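Local coordinates for protein metallophosphoesterase (Sphaerobacter thermophilus, PDB 3RQZ) that probably acts as a phosphatase, as a two-zinc enzyme of the calcineurin-like metallophosphoesterase superfamily, at residues A[236-239]-A[240-243]; A[224-227]-A[228-232]; A[14-17]-A[18-22]; A[65-68]-A[69-72]. All coordinates share one frame; numbering follows the deposited sequence. Where two conformers were deposited one is given.

All four contacts are local, each within one turn or so of a helix, and they follow one another along the chain without nesting or crossing. Interaction 3 comes first, at the start of helix 16-26, just after the loop that carries the zinc ligands Asp11 and His13. Interaction 4 marks the end of helix 64-69, whose other end faces the metals. Interactions 2 and 1 lie on the two consecutive C-terminal helices, 222-232 and 236-244, which pack on each other and, through Thr225 and Leu242, on residues 14-17. The last helices are thereby tied to the first metal loop, while interaction 4 touches none of the other three.

Interaction 1: residues A[236-239]-A[240-243]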
loop_
_atom_site.group_PDB
_atom_site.type_symbol
_atom_site.label_atom_id
_atom_site.label_comp_id
_atom_site.label_asym_id
_atom_site.label_seq_id
_atom_site.Cartn_x
_atom_site.Cartn_y
_atom_site.Cartn_z
ATOM N N GLU A 236 19.706 8.192 7.877
ATOM C CA GLU A 236 18.971 8.937 8.882
ATOM C C GLU A 236 17.754 9.707 8.335
ATOM O O GLU A 236 16.750 9.867 9.022
ATOM C CB GLU A 236 19.948 9.860 9.615
ATOM C CG GLU A 236 19.435 10.440 10.922
ATOM C CD GLU A 236 19.046 9.391 11.964
ATOM O OE1 GLU A 236 19.644 8.280 12.024
ATOM O OE2 GLU A 236 18.119 9.705 12.742
ATOM N N SER A 237 17.840 10.179 7.096
ATOM C CA SER A 237 16.706 10.860 6.464
ATOM C C SER A 237 15.459 9.951 6.346
ATOM O O SER A 237 14.312 10.415 6.448
ATOM C CB SER A 237 17.118 11.395 5.091
ATOM O OG SER A 237 16.829 10.441 4.091
ATOM N N LEU A 238 15.672 8.655 6.142
ATOM C CA LEU A 238 14.546 7.722 6.086
ATOM C C LEU A 238 14.009 7.417 7.488
ATOM O O LEU A 238 12.799 7.195 7.674
ATOM C CB LEU A 238 14.930 6.419 5.376
ATOM C CG LEU A 238 15.082 6.418 3.850
ATOM C CD1 LEU A 238 15.330 4.978 3.359
ATOM C CD2 LEU A 238 13.851 7.044 3.121
ATOM N N VAL A 239 14.919 7.398 8.462
ATOM C CA VAL A 239 14.565 7.078 9.843
ATOM C C VAL A 239 13.662 8.186 10.409
ATOM O O VAL A 239 12.624 7.903 10.990
ATOM C CB VAL A 239 15.817 6.842 10.721
ATOM C CG1 VAL A 239 15.419 6.567 12.174
ATOM C CG2 VAL A 239 16.636 5.676 10.173
ATOM N N THR A 240 14.073 9.435 10.198
ATOM C CA THR A 240 13.368 10.605 10.726
ATOM C C THR A 240 11.969 10.818 10.142
ATOM O O THR A 240 11.032 11.126 10.881
ATOM C CB THR A 240 14.183 11.896 10.515
ATOM O OG1 THR A 240 15.348 11.874 11.352
ATOM C CG2 THR A 240 13.322 13.120 10.859
ATOM N N ARG A 241 11.832 10.670 8.825
ATOM C CA ARG A 241 10.524 10.833 8.131
ATOM C C ARG A 241 9.341 10.194 8.818
ATOM O O ARG A 241 8.237 10.755 8.800
ATOM C CB ARG A 241 10.514 10.166 6.769
ATOM C CG ARG A 241 11.517 10.576 5.782
ATOM C CD ARG A 241 11.383 9.549 4.643
ATOM N NE ARG A 241 10.096 9.680 3.971
ATOM C CZ ARG A 241 9.950 9.892 2.663
ATOM N NH1 ARG A 241 11.021 9.992 1.881
ATOM N NH2 ARG A 241 8.734 10.004 2.133
ATOM N N LEU A 242 9.568 9.002 9.366
ATOM C CA LEU A 242 8.527 8.196 9.996
ATOM C C LEU A 242 7.873 8.853 11.185
ATOM O O LEU A 242 6.694 8.634 11.429
ATOM C CB LEU A 242 9.078 6.832 10.446
ATOM C CG LEU A 242 9.446 5.758 9.439
ATOM C CD1 LEU A 242 9.783 4.512 10.246
ATOM C CD2 LEU A 242 8.344 5.459 8.404
ATOM N N ALA A 243 8.629 9.636 11.940
ATOM C CA ALA A 243 8.064 10.361 13.078
ATOM C C ALA A 243 7.187 11.506 12.607
ATOM O O ALA A 243 6.241 11.881 13.298
ATOM C CB ALA A 243 9.170 10.899 13.999
#
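The C-terminal helix 236-244 is the second arm of an antiparallel helical hairpin, and its first turns bring Glu236 to Thr240 and Leu238 to Arg241. Thr240 N donates to Glu236 O at 3.0 Å, a straight bond (166° at the hydrogen) that approaches nearly along the C=O axis. Thr240 OG1, placed beside its own backbone N by a chi1 of -69°, lies 3.4 Å from the same Glu236 O; this bond is weak, and doubtful too, because Thr240 was deposited in two conformers. The Glu236 side chain crosses that of Thr240 at about a right angle, and its carboxylate is held by a salt bridge from OE2 to Arg230 of the preceding helix.

One turn round, Leu238 and Arg241 lie side by side and point the same way, with Leu238 CD2 resting 3.8 Å from Arg241 CD. The arginine chain then bends at chi3 (67°), and its NE reaches the backbone O of Val246; its guanidinium also comes close to the like-charged Arg195. Further along, Ala243 N bonds to Thr240 O at 3.0 Å, while Val239 O accepts from Gln226 NE2. Val239 and Leu242 face inward, onto Met229 and Arg230 and onto Thr225 and Asn15 respectively. With the Arg241 side chain about 9 Å from a bound zinc ion, this is an amphipathic helix of a C-terminal hairpin, laid beside the metal site of a calcineurin-like fold.

Interaction 2: residues A[224-227]-A[228-232]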
loop_
_atom_site.group_PDB
_atom_site.type_symbol
_atom_site.label_atom_id
_atom_site.label_comp_id
_atom_site.label_asym_id
_atom_site.label_seq_id
_atom_site.Cartn_x
_atom_site.Cartn_y
_atom_site.Cartn_z
ATOM N N ASP A 224 10.475 1.805 17.638
ATOM C CA ASP A 224 10.989 0.436 17.457
ATOM C C ASP A 224 11.444 0.210 16.003
ATOM O O ASP A 224 12.514 -0.364 15.754
ATOM C CB ASP A 224 9.934 -0.614 17.841
ATOM C CG ASP A 224 9.652 -0.672 19.343
ATOM O OD1 ASP A 224 10.265 0.082 20.131
ATOM O OD2 ASP A 224 8.784 -1.497 19.723
ATOM N N THR A 225 10.639 0.664 15.045
ATOM C CA THR A 225 11.035 0.595 13.635
ATOM C C THR A 225 12.301 1.443 13.432
ATOM O O THR A 225 13.249 1.021 12.766
ATOM C CB THR A 225 9.908 1.069 12.717
ATOM O OG1 THR A 225 8.857 0.105 12.754
ATOM C CG2 THR A 225 10.383 1.224 11.275
ATOM N N GLN A 226 12.301 2.639 14.016
ATOM C CA GLN A 226 13.455 3.525 13.940
ATOM C C GLN A 226 14.719 2.865 14.518
ATOM O O GLN A 226 15.768 2.902 13.885
ATOM C CB GLN A 226 13.154 4.862 14.610
ATOM C CG GLN A 226 12.202 5.759 13.799
ATOM C CD GLN A 226 12.039 7.110 14.484
ATOM O OE1 GLN A 226 11.976 7.166 15.704
ATOM N NE2 GLN A 226 11.984 8.191 13.705
ATOM N N ALA A 227 14.597 2.213 15.671
ATOM C CA ALA A 227 15.711 1.456 16.269
ATOM C C ALA A 227 16.238 0.355 15.333
ATOM O O ALA A 227 17.458 0.172 15.172
ATOM C CB ALA A 227 15.295 0.856 17.604
ATOM N N GLN A 228 15.313 -0.369 14.723
ATOM C CA GLN A 228 15.657 -1.451 13.824
ATOM C C GLN A 228 16.352 -0.908 12.571
ATOM O O GLN A 228 17.253 -1.543 12.049
ATOM C CB GLN A 228 14.392 -2.222 13.404
ATOM C CG GLN A 228 13.711 -2.997 14.525
ATOM C CD GLN A 228 12.351 -3.548 14.118
ATOM O OE1 GLN A 228 11.844 -3.292 13.006
ATOM N NE2 GLN A 228 11.745 -4.318 15.019
HETATM N N MSE A 229 15.895 0.235 12.069
HETATM C CA MSE A 229 16.556 0.882 10.923
HETATM C C MSE A 229 17.967 1.362 11.255
HETATM O O MSE A 229 18.890 1.156 10.467
HETATM C CB MSE A 229 15.731 2.045 10.376
HETATM C CG MSE A 229 14.392 1.604 9.736
HETATM SE SE MSE A 229 13.254 3.108 9.308
HETATM C CE MSE A 229 14.295 3.776 7.806
ATOM N N ARG A 230 18.140 1.981 12.424
ATOM C CA ARG A 230 19.462 2.436 12.842
ATOM C C ARG A 230 20.412 1.261 13.055
ATOM O O ARG A 230 21.605 1.366 12.754
ATOM C CB ARG A 230 19.373 3.316 14.102
ATOM C CG ARG A 230 18.581 4.622 13.864
ATOM C CD ARG A 230 18.802 5.622 14.985
ATOM N NE ARG A 230 18.234 6.921 14.615
ATOM C CZ ARG A 230 17.127 7.449 15.134
ATOM N NH1 ARG A 230 16.719 8.621 14.688
ATOM N NH2 ARG A 230 16.424 6.827 16.088
ATOM N N GLU A 231 19.875 0.151 13.565
ATOM C CA GLU A 231 20.654 -1.069 13.740
ATOM C C GLU A 231 21.149 -1.598 12.389
ATOM O O GLU A 231 22.284 -2.062 12.290
ATOM C CB GLU A 231 19.829 -2.145 14.465
ATOM C CG GLU A 231 20.611 -3.437 14.790
ATOM C CD GLU A 231 21.940 -3.176 15.505
ATOM O OE1 GLU A 231 21.937 -2.541 16.587
ATOM O OE2 GLU A 231 22.999 -3.615 14.991
ATOM N N ALA A 232 20.305 -1.513 11.358
ATOM C CA ALA A 232 20.665 -1.964 10.007
ATOM C C ALA A 232 21.607 -0.990 9.270
ATOM O O ALA A 232 22.117 -1.315 8.204
ATOM C CB ALA A 232 19.394 -2.242 9.158
HETATM O O HOH W 1 9.571 -2.535 11.572
#
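A chi1 of -67° sets Gln228 CG beside its own backbone N, and a nearly straight chi2 (171°) runs the chain back along the helix over Asp224 and Thr225. Helix 222-232, the first arm of the C-terminal hairpin, thus gains a water-bridged side-chain link between positions three apart, Thr225 and Gln228. Gln228 CG passes 3.1 Å from Asp224 O, the same oxygen that accepts from Gln228 N at 3.0 Å. Beyond it, Gln228 OE1 receives a bond of 2.8 Å from a water, which gives its other hydrogen to Thr225 OG1; that hydroxyl is bound in turn to Asn15. Were Gln228 cut back to an alanine, this water would probably lose one of its two acceptors, Asp224 O its cover of methylenes, and Pro43 and Val17 a packing partner.

On the buried side, Met229, present as selenomethionine, folds at chi3 (72°), so that its terminal methyl CE meets Leu238 and Val239 of the second arm. The guanidinium of Arg230 extends past Gln226, NH2 lying 4.1 Å from Gln226 CB, while its NH1 is engaged by Glu236. Backbone bonds underlie all this, the shortest being Met229 N to Thr225 O at 2.8 Å. The side chains of Thr225 and Met229 cross obliquely, with Met229 SE 4.0 Å from Thr225 CG2.

Interaction 3: residues A[14-17]-A[18-22]; sequences ANLV and ALEAV
Asn15 OD1 is gripped from two quarters: by Ala18 N at 3.1 Å, across the first turn of helix 16-26, and by Thr225 OG1 of the C-terminal hairpin. The first is an N-cap bond. It is fairly straight at the hydrogen (158°), yet the donor stands well above the amide plane, 56° out of it, so that it does not follow a lone pair. CG lies anti to the backbone N of Asn15 (chi1 -168°), which swings the amide forward over the open start of the helix and brings it against the methyl of Ala18, with Asn15 CG 3.4 Å from Ala18 CB. The amide nitrogen, in turn, donates to Gly192 O and to Tyr220 OH, and this buried group is therefore held at both ends, its rotation fixed.

With an alanine here in place of Asn15, Ala18 N is likely to lose its cap, and Thr225 OG1, Gly192 O and Tyr220 OH their bonds to the amide. The backbone of Asn15 contributes as well, its O accepting from Leu19 N at 2.9 Å in the carbonyl plane. On the outer face Leu16 and Glu20 cross, Leu16 CD1 touching Glu20 CG at 3.9 Å, while Glu20 N bonds to Leu16 O at 2.8 Å. Val17 turns to helix 222-232, and Leu19 to strand 6-9 and helix 45-55. This is a capped helix start in a beta-alpha-beta unit, placed directly after the Asp-Val-His metal loop of the metallophosphoesterase fold.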
loop_
_atom_site.group_PDB
_atom_site.type_symbol
_atom_site.label_atom_id
_atom_site.label_comp_id
_atom_site.label_asym_id
_atom_site.label_seq_id
_atom_site.Cartn_x
_atom_site.Cartn_y
_atom_site.Cartn_z
ATOM N N ALA A 14 8.262 -2.756 4.382
ATOM C CA ALA A 14 9.156 -3.437 5.289
ATOM C C ALA A 14 9.043 -2.916 6.733
ATOM O O ALA A 14 9.953 -3.082 7.540
ATOM C CB ALA A 14 10.619 -3.327 4.731
ATOM N N ASN A 15 7.909 -2.298 7.051
ATOM C CA ASN A 15 7.667 -1.783 8.395
ATOM C C ASN A 15 6.808 -2.812 9.164
ATOM O O ASN A 15 5.579 -2.732 9.199
ATOM C CB ASN A 15 7.010 -0.392 8.317
ATOM C CG ASN A 15 6.993 0.354 9.663
ATOM O OD1 ASN A 15 7.066 -0.240 10.750
ATOM N ND2 ASN A 15 6.913 1.669 9.581
ATOM N N LEU A 16 7.493 -3.786 9.749
ATOM C CA LEU A 16 6.860 -4.924 10.432
ATOM C C LEU A 16 6.078 -4.459 11.648
ATOM O O LEU A 16 4.973 -4.933 11.891
ATOM C CB LEU A 16 7.918 -5.973 10.859
ATOM C CG LEU A 16 7.431 -7.224 11.635
ATOM C CD1 LEU A 16 6.408 -8.010 10.845
ATOM C CD2 LEU A 16 8.594 -8.107 12.016
ATOM N N VAL A 17 6.629 -3.497 12.380
ATOM C CA VAL A 17 5.961 -3.008 13.583
ATOM C C VAL A 17 4.607 -2.373 13.165
ATOM O O VAL A 17 3.590 -2.633 13.794
ATOM C CB VAL A 17 6.839 -2.017 14.345
ATOM C CG1 VAL A 17 6.128 -1.446 15.572
ATOM C CG2 VAL A 17 8.163 -2.717 14.758
ATOM N N ALA A 18 4.612 -1.555 12.112
ATOM C CA ALA A 18 3.388 -0.910 11.662
ATOM C C ALA A 18 2.411 -1.965 11.112
ATOM O O ALA A 18 1.222 -1.894 11.376
ATOM C CB ALA A 18 3.691 0.166 10.588
ATOM N N LEU A 19 2.921 -2.949 10.374
ATOM C CA LEU A 19 2.062 -4.033 9.881
ATOM C C LEU A 19 1.397 -4.837 11.028
ATOM O O LEU A 19 0.198 -5.109 10.994
ATOM C CB LEU A 19 2.831 -4.960 8.919
ATOM C CG LEU A 19 2.015 -6.081 8.265
ATOM C CD1 LEU A 19 0.767 -5.538 7.513
ATOM C CD2 LEU A 19 2.900 -6.908 7.300
ATOM N N GLU A 20 2.165 -5.198 12.051
ATOM C CA GLU A 20 1.586 -5.918 13.205
ATOM C C GLU A 20 0.553 -5.067 13.948
ATOM O O GLU A 20 -0.440 -5.588 14.436
ATOM C CB GLU A 20 2.678 -6.398 14.171
ATOM C CG GLU A 20 3.585 -7.469 13.548
ATOM C CD GLU A 20 4.719 -7.861 14.474
ATOM O OE1 GLU A 20 5.432 -6.957 14.988
ATOM O OE2 GLU A 20 4.900 -9.072 14.700
ATOM N N ALA A 21 0.790 -3.760 14.021
ATOM C CA ALA A 21 -0.134 -2.839 14.674
ATOM C C ALA A 21 -1.435 -2.819 13.870
ATOM O O ALA A 21 -2.541 -2.869 14.455
ATOM C CB ALA A 21 0.468 -1.428 14.776
ATOM N N VAL A 22 -1.313 -2.768 12.542
ATOM C CA VAL A 22 -2.507 -2.784 11.696
ATOM C C VAL A 22 -3.311 -4.092 11.831
ATOM O O VAL A 22 -4.554 -4.059 12.002
ATOM C CB VAL A 22 -2.164 -2.486 10.201
ATOM C CG1 VAL A 22 -3.302 -2.910 9.281
ATOM C CG2 VAL A 22 -1.850 -1.024 10.005
#

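Interaction 4: residues A[65-68]-A[69-72]; sequences HDWA and CIGR
This is a helix-to-loop contact at the C-terminal end of helix 64-69, where the chain passes from His65-Ala68 into Cys69-Gly71. Cys69 N is shared between two carbonyls, bonding to His65 O at 3.1 Å and more weakly to Asp66 O; Ile70 N adds a second weak bond to Asp66 O. The exit itself is a type I turn: Gly71 N donates to Ala68 O at 3.1 Å from well above the carbonyl plane. Alongside, Ile70 CD1 approaches the indole of Trp67, 4.2 Å from its CE3, with the ring brought there by a chi1 of -179° that sets CG opposite the backbone N. Ile70 also rests on Leu101.

The N-terminal end of the helix faces the metals: His65 meets His13 edge to face, its side chain about 4 Å from a bound zinc ion, and its backbone N is bonded to Asp37 OD1. Asp66 OD2 takes Gly63 N at the helix's own start, and OD1 takes Val39 N, joining the helix to the loop after Asp37. A short helix that opens with Gly-Asn-His-Asp, one of the sequence motifs of the metallophosphoesterase active site, is typical of this fold.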
loop_
_atom_site.group_PDB
_atom_site.type_symbol
_atom_site.label_atom_id
_atom_site.label_comp_id
_atom_site.label_asym_id
_atom_site.label_seq_id
_atom_site.Cartn_x
_atom_site.Cartn_y
_atom_site.Cartn_z
ATOM N N HIS A 65 8.560 -0.661 -5.801
ATOM C CA HIS A 65 9.733 -1.086 -4.973
ATOM C C HIS A 65 9.980 -2.596 -4.981
ATOM O O HIS A 65 11.140 -3.029 -5.048
ATOM C CB HIS A 65 9.644 -0.531 -3.543
ATOM C CG HIS A 65 9.893 0.933 -3.492
ATOM N ND1 HIS A 65 11.114 1.464 -3.136
ATOM C CD2 HIS A 65 9.098 1.981 -3.828
ATOM C CE1 HIS A 65 11.057 2.782 -3.226
ATOM N NE2 HIS A 65 9.845 3.123 -3.640
ATOM N N ASP A 66 8.907 -3.393 -4.905
ATOM C CA ASP A 66 9.024 -4.851 -5.059
ATOM C C ASP A 66 9.668 -5.186 -6.408
ATOM O O ASP A 66 10.575 -6.019 -6.472
ATOM C CB ASP A 66 7.650 -5.580 -4.950
ATOM C CG ASP A 66 6.774 -5.055 -3.823
ATOM O OD1 ASP A 66 7.312 -4.879 -2.687
ATOM O OD2 ASP A 66 5.548 -4.815 -4.067
ATOM N N TRP A 67 9.184 -4.553 -7.485
ATOM C CA TRP A 67 9.660 -4.824 -8.850
ATOM C C TRP A 67 11.142 -4.440 -9.016
ATOM O O TRP A 67 11.918 -5.145 -9.660
ATOM C CB TRP A 67 8.757 -4.054 -9.849
ATOM C CG TRP A 67 9.064 -4.229 -11.327
ATOM C CD1 TRP A 67 9.428 -3.228 -12.217
ATOM C CD2 TRP A 67 9.003 -5.446 -12.101
ATOM N NE1 TRP A 67 9.625 -3.764 -13.473
ATOM C CE2 TRP A 67 9.351 -5.111 -13.438
ATOM C CE3 TRP A 67 8.688 -6.779 -11.796
ATOM C CZ2 TRP A 67 9.414 -6.069 -14.466
ATOM C CZ3 TRP A 67 8.767 -7.749 -12.835
ATOM C CH2 TRP A 67 9.111 -7.376 -14.148
ATOM N N ALA A 68 11.522 -3.316 -8.424
ATOM C CA ALA A 68 12.937 -2.879 -8.409
ATOM C C ALA A 68 13.846 -3.888 -7.706
ATOM O O ALA A 68 14.957 -4.176 -8.177
ATOM C CB ALA A 68 13.061 -1.534 -7.708
ATOM N N CYS A 69 13.374 -4.423 -6.587
ATOM C CA CYS A 69 14.222 -5.213 -5.698
ATOM C C CYS A 69 14.356 -6.656 -6.133
ATOM O O CYS A 69 15.120 -7.419 -5.565
ATOM C CB CYS A 69 13.765 -5.075 -4.248
ATOM S SG CYS A 69 14.039 -3.378 -3.652
ATOM N N ILE A 70 13.615 -7.020 -7.164
ATOM C CA ILE A 70 13.725 -8.335 -7.731
ATOM C C ILE A 70 14.981 -8.364 -8.558
ATOM O O ILE A 70 15.473 -9.431 -8.890
ATOM C CB ILE A 70 12.517 -8.639 -8.623
ATOM C CG1 ILE A 70 11.388 -9.191 -7.798
ATOM C CG2 ILE A 70 12.898 -9.602 -9.780
ATOM C CD1 ILE A 70 10.051 -9.172 -8.585
ATOM N N GLY A 71 15.483 -7.174 -8.897
ATOM C CA GLY A 71 16.712 -7.041 -9.629
ATOM C C GLY A 71 17.877 -7.726 -8.927
ATOM O O GLY A 71 18.194 -7.409 -7.771
ATOM N N ARG A 72 18.477 -8.691 -9.621
ATOM C CA ARG A 72 19.752 -9.268 -9.186
ATOM C C ARG A 72 20.890 -8.375 -9.650
ATOM O O ARG A 72 20.820 -7.721 -10.694
ATOM C CB ARG A 72 19.943 -10.701 -9.719
ATOM C CG ARG A 72 18.702 -11.625 -9.521
ATOM C CD ARG A 72 18.838 -12.474 -8.232
ATOM N NE ARG A 72 19.675 -13.667 -8.467
ATOM C CZ ARG A 72 20.260 -14.387 -7.503
ATOM N NH1 ARG A 72 20.113 -14.043 -6.226
ATOM N NH2 ARG A 72 20.999 -15.453 -7.820
#